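Local coordinates for inactive dihydroorotase-like domain (Chaetomium thermophilum, PDB 5NNL), which is an inactive relative of the dihydroorotases, built on the (beta/alpha)8 barrel of the amidohydrolase superfamily, at residues 10-15 against 213-218; 37-42 against 237-242; 154-159 against 204-209; 180-185 against 220-225. All blocks are in the same frame, centred on the assembly; numbering follows the deposited sequence.

Contact 1: residues 10-15 against 213-218; sequences INIAAF and IDVFSI
With CG anti to the backbone N (chi1 174°), Asn11 sets its amide carbon on the side of Ile218, while Ile12 keeps CG1 between its own N and carbonyl carbon (chi1 58°), beside Val215 and Ser217. The amide oxygen is the polar hub. Asn11 OD1 accepts from Ile218 N at 3.0 Å through a nearly straight bond (174° at the hydrogen), and also from Ala13 N at 3.2 Å. Both donors stand above the amide plane, one over each face, Ala13 N the further out. The second bond, from the residue two positions on, forms an Asx turn where the chain rounds its corner at Ile12, and a weak bond from Asn11 ND2 to Ala13 O should further restrain the amide. The two segments come from the first and the last parallel strands of the barrel, which meet here to close the (beta/alpha)8 ring. A water takes a share of that closure: it donates to Ile10 O and Phe216 O, each at 2.6 Å, and accepts from Ile12 N. Apolar contact fills in around these bonds. Ile12 CD1 meets Val215 CG1 tip to tip at 3.6 Å, and Ala13 CB rests 4.0 Å from Ser217 CB. The hydroxyl of Ser217 is engaged elsewhere, by Asp178. Ile218 lies across the Asn11 side chain at about a right angle, its CB 3.6 Å from Asn11 ND2.

Contact 2: residues 37-42 against 237-242; sequences AGYSMI and VGIADA
Tyr39 and Ala37 bring the end of helix 26-37 and the residues leading into the second strand of the barrel up against the turn at Ile239, just ahead of helix 242-251. Between them Gly38 ends the helix in a Schellman motif, its positive phi turning the chain out of the helix. The close-packed part is small. Ala37 CB points at the turn and lies 3.7 Å from Ile239 O and 3.9 Å from Ile239 CG2. A chi1 of -54° sets Tyr39 CG anti to its own carbonyl carbon, and the ring beyond it presents an edge to the carbonyl of Ile239: Ile239 O sits near the ring plane, 3.8 Å from Tyr39 CE2. Further along the ring, Tyr39 OH touches Ala242 CB at 3.7 Å, where helix 242-251 begins. Away from these close contacts the fit slackens. Ala240, the exposed member of the group, directs its methyl away from Ala37, and its CA comes no nearer than 4.4 Å to Ala37 CB. A water joins the two segments, donating to Ile239 O at 2.6 Å and lying 2.8 Å from Tyr39 OH. The polar link across this contact is therefore indirect: phenol and carbonyl share a water, which satisfies Ile239 O, while the direct contacts between the segments are van der Waals ones.

Contact 3: residues 154-159 against 204-209; sequences SAVTTK and EALWEH
Lys159 and Ala205 meet at the outside of the barrel, where the loop leaving strand 151-153 runs into helix 159-170 and passes helix 200-207. In the (beta/alpha)8 barrel, the connection after the sixth strand packs here against a helix inserted between the seventh and eighth strands. The contacts between the two segments are apolar or van der Waals. Ala205 CB points at the loop and lies 3.6 Å from Lys159 CB and 3.7 Å from Lys159 CG; that second atom is anti to the backbone N (chi1 176°). Beyond it the lysine chain runs extended, away from the segment 204-209, and its ammonium forms a salt bridge with Glu201, earlier on the same inserted helix. Leu206 supplies the buried half of the contact. Its CD1 lies against the loop carbonyls, 4.0 Å from Thr157 O and 4.2 Å from Val156 O, while CD2 makes a looser contact, 4.4 Å, with the Val156 side chain at CG1. On each side, side-chain hydrogen bonds fix the local shape. In the loop, Thr157 OG1 donates to Ala155 O at 3.0 Å from above the carbonyl plane, and Thr158 is the N-cap of helix 159-170, its hydroxyl accepting from Asp161 N. Asp202, accepting from Lys159 N, ties the loop to helix 200-207 as Glu201 does. Where regular winding gives out, the His209 side chain folds back on the last turn: ND1 donates to Ala205 O at 2.6 Å, with the oxygen close to the imidazole plane.

Contact 4: residues 180-185 against 220-225; sequences CVYSLF and SLPYQL
Leu221 and Tyr182 carry the apolar part of this contact, in which the short, weakly bonded helix 181-185 faces the first turn of helix 221-228. Leu221 places CG anti to its backbone N (chi1 175°), and its CD2 packs among three residues: it touches Tyr182 CB at 3.7 Å, Cys180 CB at 4.0 Å and the hydroxyl oxygen of Ser183. That last pair, Leu221 CD2 to Ser183 OG at 3.3 Å, is the closest approach between the two segments and a plain van der Waals one. Cys180 adds its SG beside Leu221 CB.

The aromatic interaction is a CH-pi contact. Pro222 CG stands over one face of the Tyr182 ring, 4.2 Å from its centroid and 25° off the normal, displaced toward the rim; Pro222 CB approaches Tyr182 CE2 to 3.7 Å. Leu225 CD2, one turn on, comes in obliquely near Tyr182 CD2 at 4.4 Å. Both helices follow barrel strands, 175-180 and 215-217, the seventh and eighth, so the contact joins the segments that leave the C-terminal ends of two neighbouring strands of the (beta/alpha)8 fold. The axes of the short helices come within 10.6 Å at an angle of 63°, and a few side chains bridge them.

Polar bonds lead outward from this apolar patch. Tyr182 OH is hydrogen-bonded to Asp241 beyond the ring, and the backbone N of Val181 bonds to Ser217, in the strand that leads into helix 221-228.

In the fold
Following the chain from its N terminus, contact 1 opens at strand 3-11 and closes with strand 215-217, joining the first and last strands and so closing the eight-stranded barrel. Contact 2 opens next, where helix 26-37 gives way to the second strand, and closes latest, at the turn before helix 242-251, so its loop crosses that of contact 1. Contact 3, tying the loop after strand 151-153 to helix 200-207, is nested inside both. Contact 4 ties helix 181-185 to helix 221-228; it crosses contacts 1 and 3 and lies within the loop of contact 2. Contacts 2 and 3 do not touch, with nearest atoms about 10 Å apart, whereas contacts 1 and 4 touch all the others.

Contact 1: residues 10-15 against 213-218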
loop_
_atom_site.group_PDB
_atom_site.type_symbol
_atom_site.label_atom_id
_atom_site.label_comp_id
_atom_site.label_asym_id
_atom_site.label_seq_id
_atom_site.Cartn_x
_atom_site.Cartn_y
_atom_site.Cartn_z
ATOM N N ILE A 10 9.362 0.031 -0.475
ATOM C CA ILE A 10 8.283 -0.873 -0.845
ATOM C C ILE A 10 6.960 -0.261 -0.416
ATOM O O ILE A 10 6.793 0.116 0.750
ATOM C CB ILE A 10 8.473 -2.262 -0.207
ATOM C CG1 ILE A 10 9.798 -2.873 -0.675
ATOM C CG2 ILE A 10 7.298 -3.178 -0.546
ATOM C CD1 ILE A 10 10.146 -4.204 -0.023
ATOM N N ASN A 11 6.029 -0.148 -1.359
ATOM C CA ASN A 11 4.653 0.250 -1.078
ATOM C C ASN A 11 3.759 -0.951 -1.353
ATOM O O ASN A 11 3.589 -1.353 -2.509
ATOM C CB ASN A 11 4.227 1.444 -1.929
ATOM C CG ASN A 11 2.758 1.785 -1.750
ATOM O OD1 ASN A 11 2.172 1.516 -0.702
ATOM N ND2 ASN A 11 2.153 2.363 -2.777
ATOM N N ILE A 12 3.187 -1.528 -0.291
ATOM C CA ILE A 12 2.374 -2.733 -0.449
ATOM C C ILE A 12 0.948 -2.456 -0.900
ATOM O O ILE A 12 0.142 -3.392 -0.960
ATOM C CB ILE A 12 2.309 -3.542 0.860
ATOM C CG1 ILE A 12 1.736 -2.685 1.991
ATOM C CG2 ILE A 12 3.685 -4.039 1.227
ATOM C CD1 ILE A 12 1.167 -3.484 3.130
ATOM N N ALA A 13 0.604 -1.210 -1.214
ATOM C CA ALA A 13 -0.751 -0.886 -1.664
ATOM C C ALA A 13 -0.643 0.340 -2.572
ATOM O O ALA A 13 -0.732 1.480 -2.111
ATOM C CB ALA A 13 -1.693 -0.637 -0.494
ATOM N N ALA A 14 -0.438 0.088 -3.862
ATOM C CA ALA A 14 -0.415 1.135 -4.872
ATOM C C ALA A 14 -1.722 1.078 -5.650
ATOM O O ALA A 14 -2.020 0.067 -6.297
ATOM C CB ALA A 14 0.782 0.974 -5.809
ATOM N N PHE A 15 -2.493 2.156 -5.588
ATOM C CA PHE A 15 -3.795 2.193 -6.234
ATOM C C PHE A 15 -3.643 2.572 -7.703
ATOM O O PHE A 15 -2.954 3.542 -8.035
ATOM C CB PHE A 15 -4.708 3.185 -5.517
ATOM C CG PHE A 15 -6.118 3.197 -6.034
ATOM C CD1 PHE A 15 -6.962 2.117 -5.821
ATOM C CD2 PHE A 15 -6.604 4.295 -6.722
ATOM C CE1 PHE A 15 -8.264 2.133 -6.293
ATOM C CE2 PHE A 15 -7.899 4.317 -7.195
ATOM C CZ PHE A 15 -8.731 3.235 -6.980
ATOM N N ILE A 213 2.172 -1.414 14.608
ATOM C CA ILE A 213 2.027 -1.221 13.171
ATOM C C ILE A 213 3.310 -1.693 12.498
ATOM O O ILE A 213 4.393 -1.159 12.758
ATOM C CB ILE A 213 1.723 0.248 12.845
ATOM C CG1 ILE A 213 0.515 0.725 13.662
ATOM C CG2 ILE A 213 1.459 0.418 11.358
ATOM C CD1 ILE A 213 0.256 2.209 13.589
ATOM N N ASP A 214 3.190 -2.705 11.644
ATOM C CA ASP A 214 4.347 -3.315 11.001
ATOM C C ASP A 214 4.763 -2.593 9.728
ATOM O O ASP A 214 5.955 -2.569 9.405
ATOM C CB ASP A 214 4.044 -4.783 10.681
ATOM C CG ASP A 214 3.666 -5.580 11.917
ATOM O OD1 ASP A 214 4.552 -5.844 12.759
ATOM O OD2 ASP A 214 2.472 -5.916 12.065
ATOM N N VAL A 215 3.813 -1.982 9.016
ATOM C CA VAL A 215 4.047 -1.471 7.672
ATOM C C VAL A 215 3.323 -0.146 7.476
ATOM O O VAL A 215 2.226 0.072 7.997
ATOM C CB VAL A 215 3.579 -2.490 6.606
ATOM C CG1 VAL A 215 3.713 -1.920 5.194
ATOM C CG2 VAL A 215 4.347 -3.791 6.735
ATOM N N PHE A 216 3.949 0.742 6.706
ATOM C CA PHE A 216 3.279 1.908 6.152
ATOM C C PHE A 216 2.942 1.634 4.694
ATOM O O PHE A 216 3.756 1.071 3.956
ATOM C CB PHE A 216 4.155 3.161 6.238
ATOM C CG PHE A 216 4.280 3.744 7.621
ATOM C CD1 PHE A 216 3.191 3.814 8.473
ATOM C CD2 PHE A 216 5.494 4.242 8.056
ATOM C CE1 PHE A 216 3.319 4.360 9.734
ATOM C CE2 PHE A 216 5.625 4.789 9.312
ATOM C CZ PHE A 216 4.543 4.850 10.152
ATOM N N SER A 217 1.744 2.031 4.283
ATOM C CA SER A 217 1.347 1.950 2.888
ATOM C C SER A 217 0.853 3.315 2.438
ATOM O O SER A 217 0.576 4.199 3.250
ATOM C CB SER A 217 0.250 0.899 2.659
ATOM O OG SER A 217 -0.976 1.312 3.236
ATOM N N ILE A 218 0.773 3.488 1.126
ATOM C CA ILE A 218 0.118 4.661 0.565
ATOM C C ILE A 218 -1.382 4.437 0.452
ATOM O O ILE A 218 -2.179 5.230 0.964
ATOM C CB ILE A 218 0.756 5.005 -0.794
ATOM C CG1 ILE A 218 2.245 5.294 -0.576
ATOM C CG2 ILE A 218 0.017 6.173 -1.450
ATOM C CD1 ILE A 218 2.940 5.928 -1.737
HETATM O O HOH W 1 4.655 -0.565 2.092
#

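Contact 2: residues 37-42 against 237-242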
loop_
_atom_site.group_PDB
_atom_site.type_symbol
_atom_site.label_atom_id
_atom_site.label_comp_id
_atom_site.label_asym_id
_atom_site.label_seq_id
_atom_site.Cartn_x
_atom_site.Cartn_y
_atom_site.Cartn_z
ATOM N N ALA A 37 9.626 8.507 -6.322
ATOM C CA ALA A 37 9.475 8.739 -4.894
ATOM C C ALA A 37 10.364 7.840 -4.047
ATOM O O ALA A 37 10.402 8.013 -2.824
ATOM C CB ALA A 37 8.014 8.538 -4.474
ATOM N N GLY A 38 11.071 6.891 -4.660
ATOM C CA GLY A 38 11.953 5.994 -3.942
ATOM C C GLY A 38 11.435 4.581 -3.785
ATOM O O GLY A 38 12.103 3.767 -3.136
ATOM N N TYR A 39 10.276 4.259 -4.353
ATOM C CA TYR A 39 9.700 2.923 -4.247
ATOM C C TYR A 39 10.122 2.112 -5.468
ATOM O O TYR A 39 9.646 2.361 -6.580
ATOM C CB TYR A 39 8.179 3.005 -4.133
ATOM C CG TYR A 39 7.709 3.909 -3.016
ATOM C CD1 TYR A 39 7.764 3.495 -1.690
ATOM C CD2 TYR A 39 7.226 5.182 -3.284
ATOM C CE1 TYR A 39 7.348 4.323 -0.661
ATOM C CE2 TYR A 39 6.802 6.017 -2.262
ATOM C CZ TYR A 39 6.868 5.581 -0.951
ATOM O OH TYR A 39 6.452 6.401 0.079
ATOM N N SER A 40 11.019 1.147 -5.262
ATOM C CA SER A 40 11.459 0.258 -6.330
ATOM C C SER A 40 10.628 -1.017 -6.416
ATOM O O SER A 40 10.867 -1.835 -7.310
ATOM C CB SER A 40 12.937 -0.105 -6.140
ATOM O OG SER A 40 13.145 -0.797 -4.920
ATOM N N MET A 41 9.670 -1.205 -5.510
ATOM C CA MET A 41 8.807 -2.378 -5.501
ATOM C C MET A 41 7.458 -1.971 -4.937
ATOM O O MET A 41 7.394 -1.393 -3.848
ATOM C CB MET A 41 9.407 -3.504 -4.654
ATOM C CG MET A 41 9.775 -4.759 -5.429
ATOM S SD MET A 41 8.341 -5.656 -6.059
ATOM C CE MET A 41 8.657 -7.286 -5.390
ATOM N N ILE A 42 6.389 -2.278 -5.665
ATOM C CA ILE A 42 5.038 -1.934 -5.237
ATOM C C ILE A 42 4.121 -3.124 -5.472
ATOM O O ILE A 42 4.225 -3.816 -6.491
ATOM C CB ILE A 42 4.499 -0.683 -5.968
ATOM C CG1 ILE A 42 4.382 -0.933 -7.475
ATOM C CG2 ILE A 42 5.394 0.513 -5.690
ATOM C CD1 ILE A 42 3.681 0.188 -8.234
ATOM N N VAL A 237 -1.846 10.641 -7.094
ATOM C CA VAL A 237 -2.110 11.325 -5.832
ATOM C C VAL A 237 -1.497 10.546 -4.678
ATOM O O VAL A 237 -1.642 9.321 -4.581
ATOM C CB VAL A 237 -3.621 11.521 -5.617
ATOM C CG1 VAL A 237 -4.144 12.652 -6.480
ATOM C CG2 VAL A 237 -4.394 10.228 -5.876
ATOM N N GLY A 238 -0.804 11.265 -3.792
ATOM C CA GLY A 238 -0.325 10.713 -2.544
ATOM C C GLY A 238 0.992 9.969 -2.609
ATOM O O GLY A 238 1.494 9.556 -1.555
ATOM N N ILE A 239 1.581 9.793 -3.794
ATOM C CA ILE A 239 2.796 8.989 -3.894
ATOM C C ILE A 239 4.022 9.794 -3.481
ATOM O O ILE A 239 4.862 9.308 -2.718
ATOM C CB ILE A 239 2.944 8.408 -5.310
ATOM C CG1 ILE A 239 1.811 7.413 -5.579
ATOM C CG2 ILE A 239 4.303 7.712 -5.469
ATOM C CD1 ILE A 239 1.765 6.890 -6.999
ATOM N N ALA A 240 4.148 11.028 -3.968
ATOM C CA ALA A 240 5.294 11.863 -3.632
ATOM C C ALA A 240 5.164 12.537 -2.270
ATOM O O ALA A 240 6.140 13.132 -1.801
ATOM C CB ALA A 240 5.498 12.923 -4.718
ATOM N N ASP A 241 3.993 12.445 -1.629
ATOM C CA ASP A 241 3.748 13.071 -0.331
ATOM C C ASP A 241 4.171 12.185 0.831
ATOM O O ASP A 241 4.592 12.689 1.879
ATOM C CB ASP A 241 2.257 13.379 -0.170
ATOM C CG ASP A 241 1.852 14.682 -0.809
ATOM O OD1 ASP A 241 2.740 15.394 -1.328
ATOM O OD2 ASP A 241 0.642 14.992 -0.788
ATOM N N ALA A 242 4.038 10.868 0.674
ATOM C CA ALA A 242 4.032 9.977 1.828
ATOM C C ALA A 242 5.345 10.049 2.597
ATOM O O ALA A 242 5.356 10.317 3.804
ATOM C CB ALA A 242 3.741 8.548 1.375
HETATM O O HOH W 2 6.597 9.082 -0.833
#

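Contact 3: residues 154-159 against 204-209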
loop_
_atom_site.group_PDB
_atom_site.type_symbol
_atom_site.label_atom_id
_atom_site.label_comp_id
_atom_site.label_asym_id
_atom_site.label_seq_id
_atom_site.Cartn_x
_atom_site.Cartn_y
_atom_site.Cartn_z
ATOM N N SER A 154 -4.954 -4.245 6.453
ATOM C CA SER A 154 -4.511 -3.065 5.731
ATOM C C SER A 154 -5.361 -1.850 6.082
ATOM O O SER A 154 -6.538 -1.967 6.433
ATOM C CB SER A 154 -4.561 -3.306 4.222
ATOM O OG SER A 154 -3.870 -2.286 3.521
ATOM N N ALA A 155 -4.736 -0.678 5.981
ATOM C CA ALA A 155 -5.404 0.608 6.172
ATOM C C ALA A 155 -6.167 0.654 7.495
ATOM O O ALA A 155 -7.312 1.102 7.567
ATOM C CB ALA A 155 -6.333 0.916 4.996
ATOM N N VAL A 156 -5.510 0.196 8.563
ATOM C CA VAL A 156 -6.102 0.324 9.887
ATOM C C VAL A 156 -6.277 1.802 10.211
ATOM O O VAL A 156 -5.392 2.629 9.949
ATOM C CB VAL A 156 -5.246 -0.390 10.948
ATOM C CG1 VAL A 156 -5.910 -0.290 12.319
ATOM C CG2 VAL A 156 -5.039 -1.861 10.568
ATOM N N THR A 157 -7.438 2.142 10.772
ATOM C CA THR A 157 -7.808 3.530 11.013
ATOM C C THR A 157 -8.350 3.806 12.410
ATOM O O THR A 157 -8.304 4.964 12.838
ATOM C CB THR A 157 -8.862 3.987 9.990
ATOM O OG1 THR A 157 -8.449 3.622 8.665
ATOM C CG2 THR A 157 -9.048 5.497 10.044
ATOM N N THR A 158 -8.853 2.809 13.135
ATOM C CA THR A 158 -9.563 3.054 14.381
ATOM C C THR A 158 -8.789 2.548 15.590
ATOM O O THR A 158 -8.002 1.600 15.509
ATOM C CB THR A 158 -10.945 2.391 14.370
ATOM O OG1 THR A 158 -10.796 0.967 14.304
ATOM C CG2 THR A 158 -11.771 2.881 13.184
ATOM N N LYS A 159 -9.043 3.205 16.724
ATOM C CA LYS A 159 -8.551 2.731 18.013
ATOM C C LYS A 159 -9.013 1.304 18.280
ATOM O O LYS A 159 -8.224 0.449 18.700
ATOM C CB LYS A 159 -9.047 3.672 19.111
ATOM C CG LYS A 159 -8.692 3.267 20.521
ATOM C CD LYS A 159 -9.272 4.264 21.512
ATOM C CE LYS A 159 -8.667 4.108 22.885
ATOM N NZ LYS A 159 -9.326 5.009 23.881
ATOM N N GLU A 204 -4.707 9.480 17.370
ATOM C CA GLU A 204 -3.811 9.421 18.523
ATOM C C GLU A 204 -3.555 7.984 18.937
ATOM O O GLU A 204 -2.428 7.622 19.308
ATOM C CB GLU A 204 -4.413 10.218 19.682
ATOM C CG GLU A 204 -3.509 10.349 20.900
ATOM C CD GLU A 204 -4.200 11.033 22.065
ATOM O OE1 GLU A 204 -4.960 11.997 21.828
ATOM O OE2 GLU A 204 -3.989 10.600 23.218
ATOM N N ALA A 205 -4.587 7.135 18.889
ATOM C CA ALA A 205 -4.396 5.724 19.190
ATOM C C ALA A 205 -3.412 5.084 18.217
ATOM O O ALA A 205 -2.642 4.199 18.605
ATOM C CB ALA A 205 -5.739 4.995 19.159
ATOM N N LEU A 206 -3.406 5.532 16.960
ATOM C CA LEU A 206 -2.462 4.997 15.985
ATOM C C LEU A 206 -1.030 5.392 16.333
ATOM O O LEU A 206 -0.117 4.558 16.300
ATOM C CB LEU A 206 -2.826 5.482 14.581
ATOM C CG LEU A 206 -4.174 5.026 14.010
ATOM C CD1 LEU A 206 -4.392 5.642 12.639
ATOM C CD2 LEU A 206 -4.262 3.508 13.933
ATOM N N TRP A 207 -0.813 6.667 16.662
ATOM C CA TRP A 207 0.520 7.116 17.049
ATOM C C TRP A 207 1.015 6.398 18.296
ATOM O O TRP A 207 2.222 6.169 18.443
ATOM C CB TRP A 207 0.518 8.627 17.266
ATOM C CG TRP A 207 0.621 9.388 15.982
ATOM C CD1 TRP A 207 -0.401 9.946 15.269
ATOM C CD2 TRP A 207 1.818 9.658 15.247
ATOM N NE1 TRP A 207 0.090 10.551 14.134
ATOM C CE2 TRP A 207 1.450 10.387 14.098
ATOM C CE3 TRP A 207 3.167 9.356 15.452
ATOM C CZ2 TRP A 207 2.385 10.819 13.157
ATOM C CZ3 TRP A 207 4.092 9.784 14.518
ATOM C CH2 TRP A 207 3.697 10.508 13.385
ATOM N N GLU A 208 0.107 6.020 19.191
ATOM C CA GLU A 208 0.485 5.326 20.415
ATOM C C GLU A 208 0.655 3.827 20.225
ATOM O O GLU A 208 1.023 3.141 21.183
ATOM C CB GLU A 208 -0.560 5.587 21.500
ATOM C CG GLU A 208 -0.612 7.029 21.959
ATOM C CD GLU A 208 -1.726 7.269 22.952
ATOM O OE1 GLU A 208 -2.479 6.312 23.229
ATOM O OE2 GLU A 208 -1.847 8.408 23.450
ATOM N N HIS A 209 0.389 3.301 19.027
ATOM C CA HIS A 209 0.574 1.881 18.746
ATOM C C HIS A 209 1.580 1.636 17.627
ATOM O O HIS A 209 1.548 0.579 16.990
ATOM C CB HIS A 209 -0.764 1.225 18.403
ATOM C CG HIS A 209 -1.658 1.032 19.587
ATOM N ND1 HIS A 209 -2.411 2.052 20.125
ATOM C CD2 HIS A 209 -1.904 -0.060 20.351
ATOM C CE1 HIS A 209 -3.091 1.596 21.162
ATOM N NE2 HIS A 209 -2.800 0.317 21.320
#

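Contact 4: residues 180-185 against 220-225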
loop_
_atom_site.group_PDB
_atom_site.type_symbol
_atom_site.label_atom_id
_atom_site.label_comp_id
_atom_site.label_asym_id
_atom_site.label_seq_id
_atom_site.Cartn_x
_atom_site.Cartn_y
_atom_site.Cartn_z
ATOM N N CYS A 180 -2.284 3.596 6.300
ATOM C CA CYS A 180 -1.952 4.531 5.239
ATOM C C CYS A 180 -1.307 5.770 5.841
ATOM O O CYS A 180 -1.730 6.259 6.891
ATOM C CB CYS A 180 -3.201 4.923 4.454
ATOM S SG CYS A 180 -4.153 3.529 3.831
ATOM N N VAL A 181 -0.283 6.289 5.161
ATOM C CA VAL A 181 0.484 7.405 5.711
ATOM C C VAL A 181 -0.420 8.602 5.986
ATOM O O VAL A 181 -0.288 9.269 7.018
ATOM C CB VAL A 181 1.640 7.774 4.762
ATOM C CG1 VAL A 181 2.326 9.070 5.216
ATOM C CG2 VAL A 181 2.653 6.634 4.698
ATOM N N TYR A 182 -1.336 8.909 5.064
ATOM C CA TYR A 182 -2.233 10.044 5.269
ATOM C C TYR A 182 -3.012 9.922 6.572
ATOM O O TYR A 182 -3.335 10.939 7.196
ATOM C CB TYR A 182 -3.215 10.171 4.103
ATOM C CG TYR A 182 -2.741 10.997 2.924
ATOM C CD1 TYR A 182 -1.421 11.423 2.814
ATOM C CD2 TYR A 182 -3.628 11.358 1.917
ATOM C CE1 TYR A 182 -1.004 12.178 1.730
ATOM C CE2 TYR A 182 -3.223 12.109 0.836
ATOM C CZ TYR A 182 -1.915 12.516 0.744
ATOM O OH TYR A 182 -1.532 13.263 -0.345
ATOM N N SER A 183 -3.332 8.694 6.992
ATOM C CA SER A 183 -4.103 8.506 8.216
ATOM C C SER A 183 -3.414 9.123 9.428
ATOM O O SER A 183 -4.089 9.529 10.380
ATOM C CB SER A 183 -4.344 7.018 8.467
ATOM O OG SER A 183 -5.189 6.452 7.483
ATOM N N LEU A 184 -2.081 9.186 9.425
ATOM C CA LEU A 184 -1.357 9.723 10.571
ATOM C C LEU A 184 -1.311 11.244 10.588
ATOM O O LEU A 184 -0.991 11.825 11.632
ATOM C CB LEU A 184 0.073 9.176 10.597
ATOM C CG LEU A 184 0.262 7.684 10.890
ATOM C CD1 LEU A 184 1.739 7.357 11.021
ATOM C CD2 LEU A 184 -0.483 7.249 12.148
ATOM N N PHE A 185 -1.629 11.902 9.473
ATOM C CA PHE A 185 -1.489 13.347 9.360
ATOM C C PHE A 185 -2.765 14.050 8.917
ATOM O O PHE A 185 -2.750 15.276 8.751
ATOM C CB PHE A 185 -0.350 13.680 8.390
ATOM C CG PHE A 185 0.946 13.029 8.751
ATOM C CD1 PHE A 185 1.779 13.604 9.692
ATOM C CD2 PHE A 185 1.328 11.836 8.158
ATOM C CE1 PHE A 185 2.966 13.006 10.036
ATOM C CE2 PHE A 185 2.521 11.231 8.495
ATOM C CZ PHE A 185 3.341 11.817 9.436
ATOM N N SER A 220 -5.325 3.402 -1.093
ATOM C CA SER A 220 -6.315 4.114 -1.886
ATOM C C SER A 220 -6.846 5.344 -1.169
ATOM O O SER A 220 -7.646 6.085 -1.748
ATOM C CB SER A 220 -7.480 3.181 -2.247
ATOM O OG SER A 220 -8.140 2.708 -1.084
ATOM N N LEU A 221 -6.409 5.582 0.067
ATOM C CA LEU A 221 -6.895 6.736 0.816
ATOM C C LEU A 221 -6.592 8.056 0.122
ATOM O O LEU A 221 -7.488 8.918 0.083
ATOM C CB LEU A 221 -6.306 6.716 2.233
ATOM C CG LEU A 221 -6.618 7.925 3.119
ATOM C CD1 LEU A 221 -8.124 8.166 3.221
ATOM C CD2 LEU A 221 -6.017 7.727 4.505
ATOM N N PRO A 222 -5.393 8.297 -0.418
ATOM C CA PRO A 222 -5.184 9.554 -1.153
ATOM C C PRO A 222 -6.162 9.728 -2.295
ATOM O O PRO A 222 -6.707 10.822 -2.487
ATOM C CB PRO A 222 -3.738 9.431 -1.657
ATOM C CG PRO A 222 -3.092 8.454 -0.733
ATOM C CD PRO A 222 -4.169 7.480 -0.361
ATOM N N TYR A 223 -6.402 8.665 -3.065
ATOM C CA TYR A 223 -7.341 8.755 -4.175
ATOM C C TYR A 223 -8.767 8.942 -3.674
ATOM O O TYR A 223 -9.514 9.772 -4.207
ATOM C CB TYR A 223 -7.245 7.508 -5.052
ATOM C CG TYR A 223 -8.144 7.584 -6.265
ATOM C CD1 TYR A 223 -7.682 8.125 -7.456
ATOM C CD2 TYR A 223 -9.461 7.137 -6.214
ATOM C CE1 TYR A 223 -8.497 8.210 -8.565
ATOM C CE2 TYR A 223 -10.286 7.220 -7.320
ATOM C CZ TYR A 223 -9.795 7.759 -8.492
ATOM O OH TYR A 223 -10.595 7.853 -9.605
ATOM N N GLN A 224 -9.167 8.174 -2.659
ATOM C CA GLN A 224 -10.516 8.310 -2.117
ATOM C C GLN A 224 -10.768 9.728 -1.618
ATOM O O GLN A 224 -11.851 10.285 -1.827
ATOM C CB GLN A 224 -10.730 7.297 -0.991
ATOM C CG GLN A 224 -12.057 7.444 -0.269
ATOM C CD GLN A 224 -12.318 6.301 0.687
ATOM O OE1 GLN A 224 -11.402 5.578 1.074
ATOM N NE2 GLN A 224 -13.576 6.128 1.067
ATOM N N LEU A 225 -9.775 10.330 -0.962
ATOM C CA LEU A 225 -9.923 11.693 -0.460
ATOM C C LEU A 225 -10.089 12.688 -1.603
ATOM O O LEU A 225 -10.996 13.527 -1.584
ATOM C CB LEU A 225 -8.714 12.059 0.399
ATOM C CG LEU A 225 -8.679 13.457 1.021
ATOM C CD1 LEU A 225 -9.668 13.575 2.163
ATOM C CD2 LEU A 225 -7.268 13.781 1.495
#